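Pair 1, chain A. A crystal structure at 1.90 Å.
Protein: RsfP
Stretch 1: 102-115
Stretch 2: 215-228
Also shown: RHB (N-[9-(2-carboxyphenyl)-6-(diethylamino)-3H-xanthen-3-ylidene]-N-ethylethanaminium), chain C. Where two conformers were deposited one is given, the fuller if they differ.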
# COMPACT_ATOMS: atom_id res chain seq x y z
N LEU A 102 -18.22 9.47 -5.67
CA LEU A 102 -18.49 9.13 -4.26
C LEU A 102 -19.48 10.10 -3.61
O LEU A 102 -19.73 10.02 -2.41
CB LEU A 102 -17.15 9.18 -3.47
CG LEU A 102 -16.05 8.19 -3.92
CD1 LEU A 102 -14.69 8.53 -3.33
CD2 LEU A 102 -16.49 6.75 -3.55
N GLN A 103 -20.13 10.97 -4.38
CA GLN A 103 -20.94 12.03 -3.79
C GLN A 103 -22.23 12.13 -4.61
O GLN A 103 -22.21 12.13 -5.88
CB GLN A 103 -20.18 13.39 -3.82
CG GLN A 103 -18.87 13.47 -3.05
CD GLN A 103 -19.09 13.22 -1.55
OE1 GLN A 103 -20.17 13.49 -1.05
NE2 GLN A 103 -18.09 12.64 -0.84
N GLU A 104 -23.35 12.20 -3.90
CA GLU A 104 -24.68 12.36 -4.55
C GLU A 104 -24.79 13.43 -5.64
O GLU A 104 -25.46 13.27 -6.68
CB GLU A 104 -25.72 12.64 -3.48
CG GLU A 104 -27.10 12.45 -4.06
CD GLU A 104 -27.26 11.08 -4.76
OE1 GLU A 104 -26.89 10.02 -4.14
OE2 GLU A 104 -27.75 11.07 -5.93
N THR A 105 -24.17 14.56 -5.38
CA THR A 105 -24.27 15.68 -6.31
C THR A 105 -23.35 15.56 -7.52
O THR A 105 -23.48 16.35 -8.45
CB THR A 105 -23.88 16.95 -5.59
OG1 THR A 105 -22.63 16.68 -4.95
CG2 THR A 105 -24.97 17.31 -4.56
N LEU A 106 -22.40 14.61 -7.52
CA LEU A 106 -21.60 14.35 -8.74
C LEU A 106 -22.21 13.18 -9.50
O LEU A 106 -22.05 11.98 -9.09
CB LEU A 106 -20.14 14.05 -8.41
CG LEU A 106 -19.55 15.06 -7.42
CD1 LEU A 106 -18.17 14.64 -6.98
CD2 LEU A 106 -19.46 16.42 -8.06
N LYS A 107 -22.92 13.50 -10.59
CA LYS A 107 -23.72 12.51 -11.33
C LYS A 107 -23.05 12.00 -12.62
O LYS A 107 -22.21 12.72 -13.22
CB LYS A 107 -25.11 13.12 -11.71
CG LYS A 107 -26.00 13.20 -10.49
CD LYS A 107 -26.99 14.35 -10.61
CE LYS A 107 -28.02 14.29 -9.50
NZ LYS A 107 -27.46 14.16 -8.11
N PRO A 108 -23.42 10.79 -13.08
CA PRO A 108 -22.91 10.32 -14.39
C PRO A 108 -23.13 11.35 -15.50
O PRO A 108 -24.19 11.98 -15.58
CB PRO A 108 -23.72 9.05 -14.65
CG PRO A 108 -23.97 8.53 -13.24
CD PRO A 108 -24.20 9.75 -12.37
N LEU A 109 -22.11 11.50 -16.34
CA LEU A 109 -22.01 12.53 -17.38
C LEU A 109 -21.60 13.92 -16.87
O LEU A 109 -21.33 14.81 -17.66
CB LEU A 109 -23.29 12.65 -18.23
CG LEU A 109 -23.89 11.39 -18.85
CD1 LEU A 109 -25.01 11.92 -19.71
CD2 LEU A 109 -22.93 10.56 -19.66
N ASP A 110 -21.53 14.11 -15.55
CA ASP A 110 -20.91 15.33 -15.07
C ASP A 110 -19.41 15.22 -15.31
O ASP A 110 -18.82 14.08 -15.43
CB ASP A 110 -21.11 15.55 -13.59
CG ASP A 110 -22.53 15.99 -13.23
OD1 ASP A 110 -23.37 16.29 -14.13
OD2 ASP A 110 -22.79 15.99 -11.98
N MET A 111 -18.76 16.39 -15.35
CA MET A 111 -17.29 16.43 -15.22
C MET A 111 -16.89 17.08 -13.93
O MET A 111 -17.68 17.84 -13.33
CB MET A 111 -16.65 17.12 -16.41
CG MET A 111 -17.24 16.61 -17.75
SD MET A 111 -16.31 17.27 -19.15
CE MET A 111 -17.29 16.71 -20.54
N VAL A 112 -15.67 16.76 -13.50
CA VAL A 112 -15.15 17.17 -12.25
C VAL A 112 -13.70 17.58 -12.53
O VAL A 112 -12.92 16.88 -13.20
CB VAL A 112 -15.21 16.02 -11.20
CG1 VAL A 112 -14.60 16.50 -9.89
CG2 VAL A 112 -16.68 15.64 -10.93
N ILE A 113 -13.34 18.74 -12.00
CA ILE A 113 -11.94 19.20 -12.10
C ILE A 113 -11.36 19.19 -10.66
O ILE A 113 -11.52 20.14 -9.90
CB ILE A 113 -11.83 20.68 -12.65
CG1 ILE A 113 -12.70 20.85 -13.91
CG2 ILE A 113 -10.36 21.09 -12.89
CD1 ILE A 113 -12.36 19.86 -14.96
N PRO A 114 -10.74 18.10 -10.28
CA PRO A 114 -10.32 18.03 -8.85
C PRO A 114 -9.17 18.98 -8.56
O PRO A 114 -8.45 19.43 -9.50
CB PRO A 114 -9.87 16.56 -8.72
CG PRO A 114 -9.47 16.17 -10.13
CD PRO A 114 -10.55 16.84 -10.99
N ASP A 115 -9.04 19.38 -7.29
CA ASP A 115 -7.89 20.17 -6.95
C ASP A 115 -7.00 19.34 -6.01
O ASP A 115 -5.86 19.74 -5.75
CB ASP A 115 -8.32 21.51 -6.31
CG ASP A 115 -9.06 21.33 -4.98
OD1 ASP A 115 -9.73 20.30 -4.74
OD2 ASP A 115 -8.96 22.22 -4.13
N ALA A 215 -2.96 18.80 -14.80
CA ALA A 215 -4.29 18.82 -14.15
C ALA A 215 -5.22 17.80 -14.79
O ALA A 215 -4.93 17.25 -15.87
CB ALA A 215 -4.92 20.23 -14.09
N THR A 216 -6.36 17.56 -14.16
CA THR A 216 -7.20 16.40 -14.57
C THR A 216 -8.60 16.91 -14.95
O THR A 216 -9.16 17.73 -14.24
CB THR A 216 -7.32 15.39 -13.40
OG1 THR A 216 -5.99 14.80 -13.19
CG2 THR A 216 -8.29 14.24 -13.76
N LEU A 217 -9.07 16.46 -16.09
CA LEU A 217 -10.49 16.59 -16.42
C LEU A 217 -11.14 15.17 -16.18
O LEU A 217 -10.91 14.24 -16.95
CB LEU A 217 -10.62 17.00 -17.90
CG LEU A 217 -12.05 17.06 -18.48
CD1 LEU A 217 -12.82 18.14 -17.75
CD2 LEU A 217 -12.03 17.35 -19.98
N ALA A 218 -11.90 15.03 -15.09
CA ALA A 218 -12.50 13.74 -14.72
C ALA A 218 -13.92 13.65 -15.29
O ALA A 218 -14.69 14.61 -15.21
CB ALA A 218 -12.49 13.57 -13.21
N LEU A 219 -14.23 12.49 -15.83
CA LEU A 219 -15.51 12.23 -16.44
C LEU A 219 -16.23 11.19 -15.58
O LEU A 219 -15.79 10.07 -15.45
CB LEU A 219 -15.29 11.63 -17.84
CG LEU A 219 -14.22 12.32 -18.72
CD1 LEU A 219 -14.18 11.65 -20.09
CD2 LEU A 219 -14.57 13.80 -18.84
N VAL A 220 -17.32 11.61 -14.98
CA VAL A 220 -18.09 10.75 -14.11
C VAL A 220 -18.86 9.72 -14.91
O VAL A 220 -19.75 10.02 -15.74
CB VAL A 220 -19.03 11.56 -13.16
CG1 VAL A 220 -19.74 10.57 -12.26
CG2 VAL A 220 -18.21 12.62 -12.34
N THR A 221 -18.51 8.47 -14.67
CA THR A 221 -19.13 7.42 -15.46
C THR A 221 -20.17 6.66 -14.66
O THR A 221 -21.03 5.96 -15.24
CB THR A 221 -18.13 6.43 -16.06
OG1 THR A 221 -17.22 5.99 -15.04
CG2 THR A 221 -17.36 7.08 -17.21
N ASP A 222 -20.16 6.81 -13.36
CA ASP A 222 -21.23 6.22 -12.57
C ASP A 222 -20.93 6.47 -11.09
O ASP A 222 -19.92 7.04 -10.75
CB ASP A 222 -21.43 4.70 -12.90
CG ASP A 222 -22.86 4.17 -12.52
OD1 ASP A 222 -23.66 4.93 -11.90
OD2 ASP A 222 -23.18 2.98 -12.81
N PHE A 223 -21.89 6.14 -10.24
CA PHE A 223 -21.61 6.15 -8.83
C PHE A 223 -20.67 4.97 -8.72
O PHE A 223 -20.71 4.03 -9.54
CB PHE A 223 -22.92 6.20 -8.02
CG PHE A 223 -23.70 7.50 -8.20
CD1 PHE A 223 -24.91 7.52 -8.94
CD2 PHE A 223 -23.21 8.72 -7.63
CE1 PHE A 223 -25.62 8.72 -9.11
CE2 PHE A 223 -23.92 9.91 -7.80
CZ PHE A 223 -25.12 9.91 -8.52
N ASP A 224 -19.79 5.05 -7.73
CA ASP A 224 -19.02 3.91 -7.36
C ASP A 224 -20.16 3.02 -6.88
O ASP A 224 -21.33 3.41 -6.94
CB ASP A 224 -17.94 4.29 -6.35
CG ASP A 224 -16.84 3.27 -6.32
OD1 ASP A 224 -16.59 2.53 -7.29
OD2 ASP A 224 -16.28 3.10 -5.23
N CYS A 225 -19.79 1.82 -6.45
CA CYS A 225 -20.66 0.78 -5.87
C CYS A 225 -21.51 1.15 -4.62
O CYS A 225 -22.39 0.38 -4.25
CB CYS A 225 -19.72 -0.37 -5.49
SG CYS A 225 -18.62 -0.00 -4.10
N TRP A 226 -21.23 2.29 -3.97
CA TRP A 226 -22.03 2.75 -2.83
C TRP A 226 -23.50 2.98 -3.20
O TRP A 226 -24.30 3.41 -2.37
CB TRP A 226 -21.34 3.91 -2.09
CG TRP A 226 -21.50 5.26 -2.77
CD1 TRP A 226 -20.84 5.72 -3.91
CD2 TRP A 226 -22.39 6.36 -2.38
NE1 TRP A 226 -21.25 6.99 -4.23
CE2 TRP A 226 -22.18 7.43 -3.36
CE3 TRP A 226 -23.32 6.55 -1.35
CZ2 TRP A 226 -22.87 8.63 -3.30
CZ3 TRP A 226 -24.00 7.77 -1.30
CH2 TRP A 226 -23.78 8.78 -2.25
N HIS A 227 -23.83 2.66 -4.45
CA HIS A 227 -25.19 2.64 -5.01
C HIS A 227 -25.62 1.28 -5.52
O HIS A 227 -24.95 0.72 -6.39
CB HIS A 227 -25.24 3.65 -6.16
CG HIS A 227 -25.64 5.04 -5.74
ND1 HIS A 227 -26.86 5.55 -6.01
CD2 HIS A 227 -24.94 6.04 -5.06
CE1 HIS A 227 -26.93 6.81 -5.53
NE2 HIS A 227 -25.76 7.11 -4.95
N PRO A 228 -26.74 0.73 -4.99
CA PRO A 228 -27.29 -0.57 -5.45
C PRO A 228 -27.79 -0.58 -6.91
O PRO A 228 -29.01 -0.56 -7.15
CB PRO A 228 -28.46 -0.82 -4.48
CG PRO A 228 -28.16 0.00 -3.27
CD PRO A 228 -27.46 1.23 -3.79
O2 RHB C . -20.13 2.71 -13.36
C26 RHB C . -20.35 2.36 -14.55
C19 RHB C . -19.13 2.10 -15.39
C14 RHB C . -17.92 1.97 -14.75
C15 RHB C . -16.77 1.73 -15.49
C16 RHB C . -16.81 1.64 -16.88
C17 RHB C . -18.02 1.79 -17.53
C18 RHB C . -19.17 2.02 -16.78
C9 RHB C . -17.84 2.01 -13.27
C8 RHB C . -18.87 1.35 -12.45
C13 RHB C . -19.93 0.74 -13.11
C12 RHB C . -20.93 0.13 -12.38
C11 RHB C . -20.88 0.10 -10.99
N1 RHB C . -21.96 -0.56 -10.33
C35 RHB C . -22.07 -1.96 -10.80
C36 RHB C . -23.24 -2.15 -11.75
C22 RHB C . -21.85 -0.56 -8.86
C23 RHB C . -22.24 -1.91 -8.29
C10 RHB C . -19.80 0.72 -10.32
C7 RHB C . -18.77 1.35 -11.05
O1 RHB C . -17.68 1.99 -10.43
C1 RHB C . -16.66 2.62 -11.16
C2 RHB C . -16.70 2.65 -12.57
C6 RHB C . -15.56 3.24 -10.53
C5 RHB C . -14.60 3.85 -11.36
C4 RHB C . -14.66 3.88 -12.74
C3 RHB C . -15.73 3.27 -13.35
N2 RHB C . -13.46 4.42 -10.81
C24 RHB C . -13.24 3.52 -9.69
C25 RHB C . -11.79 3.12 -9.75
C33 RHB C . -12.35 4.06 -11.69
C34 RHB C . -12.47 4.75 -13.04
O3 RHB C . -21.52 2.27 -15.01
O HOH W 1 -7.72 18.98 -12.18

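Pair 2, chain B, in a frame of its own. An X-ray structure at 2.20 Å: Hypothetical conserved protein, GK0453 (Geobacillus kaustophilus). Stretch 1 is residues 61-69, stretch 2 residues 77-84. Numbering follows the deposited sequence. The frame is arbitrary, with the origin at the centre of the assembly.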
# COMPACT_ATOMS: atom_id res chain seq x y z
N ASP B 61 -14.11 -3.07 -2.88
CA ASP B 61 -13.98 -2.32 -4.12
C ASP B 61 -13.06 -3.03 -5.11
O ASP B 61 -12.98 -2.63 -6.28
CB ASP B 61 -13.42 -0.93 -3.85
CG ASP B 61 -14.29 -0.12 -2.92
OD1 ASP B 61 -13.96 1.06 -2.68
OD2 ASP B 61 -15.30 -0.68 -2.43
N PHE B 62 -12.36 -4.05 -4.65
CA PHE B 62 -11.44 -4.77 -5.52
C PHE B 62 -11.94 -6.18 -5.79
O PHE B 62 -12.50 -6.82 -4.91
CB PHE B 62 -10.04 -4.75 -4.89
CG PHE B 62 -9.55 -3.36 -4.62
CD1 PHE B 62 -9.86 -2.73 -3.42
CD2 PHE B 62 -8.90 -2.63 -5.62
CE1 PHE B 62 -9.53 -1.40 -3.22
CE2 PHE B 62 -8.57 -1.31 -5.42
CZ PHE B 62 -8.89 -0.68 -4.21
N HIS B 63 -11.73 -6.65 -7.02
CA HIS B 63 -12.24 -7.96 -7.42
C HIS B 63 -11.23 -8.86 -8.14
O HIS B 63 -10.39 -8.39 -8.90
CB HIS B 63 -13.48 -7.78 -8.32
CG HIS B 63 -14.45 -6.75 -7.83
ND1 HIS B 63 -14.28 -5.39 -8.06
CD2 HIS B 63 -15.58 -6.85 -7.11
CE1 HIS B 63 -15.27 -4.72 -7.50
NE2 HIS B 63 -16.08 -5.58 -6.91
N PRO B 64 -11.33 -10.17 -7.91
CA PRO B 64 -10.44 -11.14 -8.54
C PRO B 64 -10.66 -11.06 -10.05
O PRO B 64 -11.77 -10.78 -10.51
CB PRO B 64 -10.90 -12.48 -7.96
CG PRO B 64 -11.56 -12.09 -6.65
CD PRO B 64 -12.29 -10.85 -7.01
N GLY B 65 -9.62 -11.32 -10.83
CA GLY B 65 -9.76 -11.26 -12.27
C GLY B 65 -9.60 -9.86 -12.81
O GLY B 65 -9.28 -9.69 -13.99
N GLU B 66 -9.82 -8.86 -11.97
CA GLU B 66 -9.66 -7.47 -12.41
C GLU B 66 -8.18 -7.08 -12.47
O GLU B 66 -7.33 -7.67 -11.80
CB GLU B 66 -10.41 -6.54 -11.47
CG GLU B 66 -11.66 -5.91 -12.06
CD GLU B 66 -12.66 -6.94 -12.55
OE1 GLU B 66 -12.39 -7.60 -13.58
OE2 GLU B 66 -13.72 -7.09 -11.90
N ILE B 67 -7.89 -6.07 -13.28
CA ILE B 67 -6.53 -5.58 -13.48
C ILE B 67 -6.53 -4.10 -13.10
O ILE B 67 -7.43 -3.35 -13.50
CB ILE B 67 -6.12 -5.72 -14.96
CG1 ILE B 67 -6.42 -7.14 -15.45
CG2 ILE B 67 -4.63 -5.40 -15.14
CD1 ILE B 67 -6.45 -7.27 -16.95
N TYR B 68 -5.54 -3.67 -12.32
CA TYR B 68 -5.51 -2.27 -11.93
C TYR B 68 -4.17 -1.56 -12.14
O TYR B 68 -3.12 -2.19 -12.13
CB TYR B 68 -5.88 -2.10 -10.44
CG TYR B 68 -7.14 -2.81 -10.00
CD1 TYR B 68 -7.15 -4.18 -9.77
CD2 TYR B 68 -8.33 -2.11 -9.86
CE1 TYR B 68 -8.31 -4.84 -9.41
CE2 TYR B 68 -9.50 -2.75 -9.49
CZ TYR B 68 -9.49 -4.12 -9.27
OH TYR B 68 -10.66 -4.77 -8.94
N GLU B 69 -4.23 -0.24 -12.32
CA GLU B 69 -3.01 0.55 -12.42
C GLU B 69 -2.41 0.50 -11.02
O GLU B 69 -3.13 0.49 -10.01
CB GLU B 69 -3.31 2.02 -12.69
CG GLU B 69 -3.75 2.36 -14.08
CD GLU B 69 -3.39 3.79 -14.42
OE1 GLU B 69 -2.17 4.07 -14.51
OE2 GLU B 69 -4.31 4.61 -14.59
N TYR B 77 0.50 -2.29 -14.41
CA TYR B 77 -0.78 -2.86 -13.98
C TYR B 77 -0.62 -4.13 -13.19
O TYR B 77 0.36 -4.86 -13.34
CB TYR B 77 -1.70 -3.10 -15.19
CG TYR B 77 -2.24 -1.83 -15.81
CD1 TYR B 77 -1.43 -1.03 -16.63
CD2 TYR B 77 -3.52 -1.37 -15.51
CE1 TYR B 77 -1.88 0.19 -17.12
CE2 TYR B 77 -3.97 -0.15 -15.98
CZ TYR B 77 -3.15 0.63 -16.79
OH TYR B 77 -3.62 1.86 -17.24
N PHE B 78 -1.62 -4.39 -12.36
CA PHE B 78 -1.61 -5.57 -11.50
C PHE B 78 -2.88 -6.37 -11.73
O PHE B 78 -3.98 -5.83 -11.74
CB PHE B 78 -1.52 -5.11 -10.03
CG PHE B 78 -1.28 -6.22 -9.05
CD1 PHE B 78 -2.30 -6.67 -8.22
CD2 PHE B 78 -0.00 -6.77 -8.91
CE1 PHE B 78 -2.07 -7.64 -7.26
CE2 PHE B 78 0.25 -7.75 -7.94
CZ PHE B 78 -0.79 -8.19 -7.11
N LYS B 79 -2.73 -7.67 -11.91
CA LYS B 79 -3.86 -8.53 -12.14
C LYS B 79 -4.17 -9.25 -10.84
O LYS B 79 -3.36 -10.02 -10.34
CB LYS B 79 -3.52 -9.55 -13.22
CG LYS B 79 -4.70 -9.96 -14.06
CD LYS B 79 -5.75 -10.65 -13.24
CE LYS B 79 -6.81 -11.20 -14.18
NZ LYS B 79 -6.19 -11.99 -15.29
N VAL B 80 -5.35 -9.00 -10.29
CA VAL B 80 -5.72 -9.61 -9.02
C VAL B 80 -6.20 -11.06 -9.11
O VAL B 80 -7.15 -11.37 -9.83
CB VAL B 80 -6.81 -8.80 -8.32
CG1 VAL B 80 -7.19 -9.47 -7.01
CG2 VAL B 80 -6.34 -7.35 -8.12
N ARG B 81 -5.54 -11.94 -8.38
CA ARG B 81 -5.93 -13.33 -8.34
C ARG B 81 -6.95 -13.41 -7.22
O ARG B 81 -8.06 -13.91 -7.41
CB ARG B 81 -4.71 -14.21 -8.05
CG ARG B 81 -5.05 -15.68 -7.79
CD ARG B 81 -3.83 -16.45 -7.30
NE ARG B 81 -4.23 -17.67 -6.58
CZ ARG B 81 -3.42 -18.41 -5.84
NH1 ARG B 81 -2.14 -18.09 -5.71
NH2 ARG B 81 -3.89 -19.48 -5.22
N TYR B 82 -6.60 -12.91 -6.04
CA TYR B 82 -7.54 -12.94 -4.93
C TYR B 82 -7.20 -11.98 -3.81
O TYR B 82 -6.05 -11.59 -3.63
CB TYR B 82 -7.66 -14.36 -4.38
CG TYR B 82 -6.50 -14.79 -3.53
CD1 TYR B 82 -6.53 -14.64 -2.15
CD2 TYR B 82 -5.36 -15.34 -4.11
CE1 TYR B 82 -5.46 -15.04 -1.35
CE2 TYR B 82 -4.28 -15.74 -3.34
CZ TYR B 82 -4.34 -15.58 -1.95
OH TYR B 82 -3.27 -15.97 -1.17
N LEU B 83 -8.23 -11.59 -3.06
CA LEU B 83 -8.09 -10.68 -1.95
C LEU B 83 -8.10 -11.39 -0.59
O LEU B 83 -8.78 -12.40 -0.40
CB LEU B 83 -9.21 -9.65 -1.99
CG LEU B 83 -9.25 -8.63 -3.13
CD1 LEU B 83 -7.93 -7.89 -3.19
CD2 LEU B 83 -9.54 -9.32 -4.45
N LYS B 84 -7.35 -10.83 0.36
CA LYS B 84 -7.24 -11.38 1.70
C LYS B 84 -6.85 -10.27 2.67
O LYS B 84 -5.72 -9.80 2.65
CB LYS B 84 -6.16 -12.47 1.73
CG LYS B 84 -6.68 -13.86 1.44
CD LYS B 84 -7.38 -14.45 2.65
CE LYS B 84 -6.38 -14.91 3.70
NZ LYS B 84 -5.44 -13.83 4.11

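The sharpest difference lies at the matched positions Phe A223 and Leu B83, which meet the matched prolines Pro A108 and Pro B64 with different surfaces. In pair 1 the aromatic ring of Phe A223 takes Pro A108 over one face, with Pro A108 CD 4.1 Å from the ring centroid and 3.7 Å from Phe A223 CE1, a CH-pi contact; the edge of the ring reaches the turn before it, where Gln A103 O lies 3.4 Å from Phe A223 CE2. In pair 2 the shorter, branched Leu B83 meets Pro B64 through methyl-to-ring packing, Leu B83 CD2 to Pro B64 CD 4.1 Å, and also touches Phe B62, whose CB is 4.1 Å from Leu B83 CD1.

The backbone beneath is nearly the same: 14 central residues superpose with an RMSD of 0.5 Å. In each pair a type II turn, Lys A107 to Asp A110 or His B63 to Glu B66, leads into a strand antiparallel to the second stretch, with strand axes at 144° in pair 1 and 151° in pair 2. Four matched backbone hydrogen bonds fix the register. Leu A109 N donates to Val A220 O (2.8 Å) as Gly B65 N does to Val B80 O (2.7 Å), and Val A220 N to Asp A110 O (2.9 Å) as Val B80 N to Glu B66 O (2.8 Å). Further along, Val A112 N to Ala A218 O (2.9 Å) and Ala A218 N to Val A112 O (2.8 Å) correspond to Tyr B68 N to Phe B78 O and Phe B78 N to Tyr B68 O (both 2.7 Å).

The third turn position has positive phi in both, 78° at Leu A109 and 85° at Gly B65. Pair 1 carries a leucine there, its CA-to-CB bond pointing away from the other stretch; pair 2 has glycine, without a side chain.

Val A220 and Val B80 are the same residue in the same rotamer (t), and both point toward the first stretch. Their neighbors differ: Val A220 CG2 packs on Val A112 CG2 at 3.7 Å, whereas Val B80 CG2 meets the ring edge of Tyr B68 at CE1, 3.4 Å away. The longer tyrosine also reaches back to its own turn, where His B63 N donates to Tyr B68 OH (2.9 Å).

On the sheet face of Met A111 and Leu A219, pair 1 packs sulfur against methyls: Met A111 SD lies 3.9 Å from both Leu A219 CD2 and Leu A217 CD1, and Ile A113 CD1 adds a contact of 3.3 Å to Leu A217 CD1. At the matching positions pair 2 has Ile B67, Glu B69, Tyr B77 and Lys B79, a branched aliphatic side chain beside two charged ones and an aromatic ring. Ile B67 CG1 lies 3.6 Å from Lys B79 CG, Ile B67 CG2 lies 3.7 Å from Tyr B77 CB, and Glu B69 CA sits over a face of the Tyr B77 ring, 4.1 Å from its centroid.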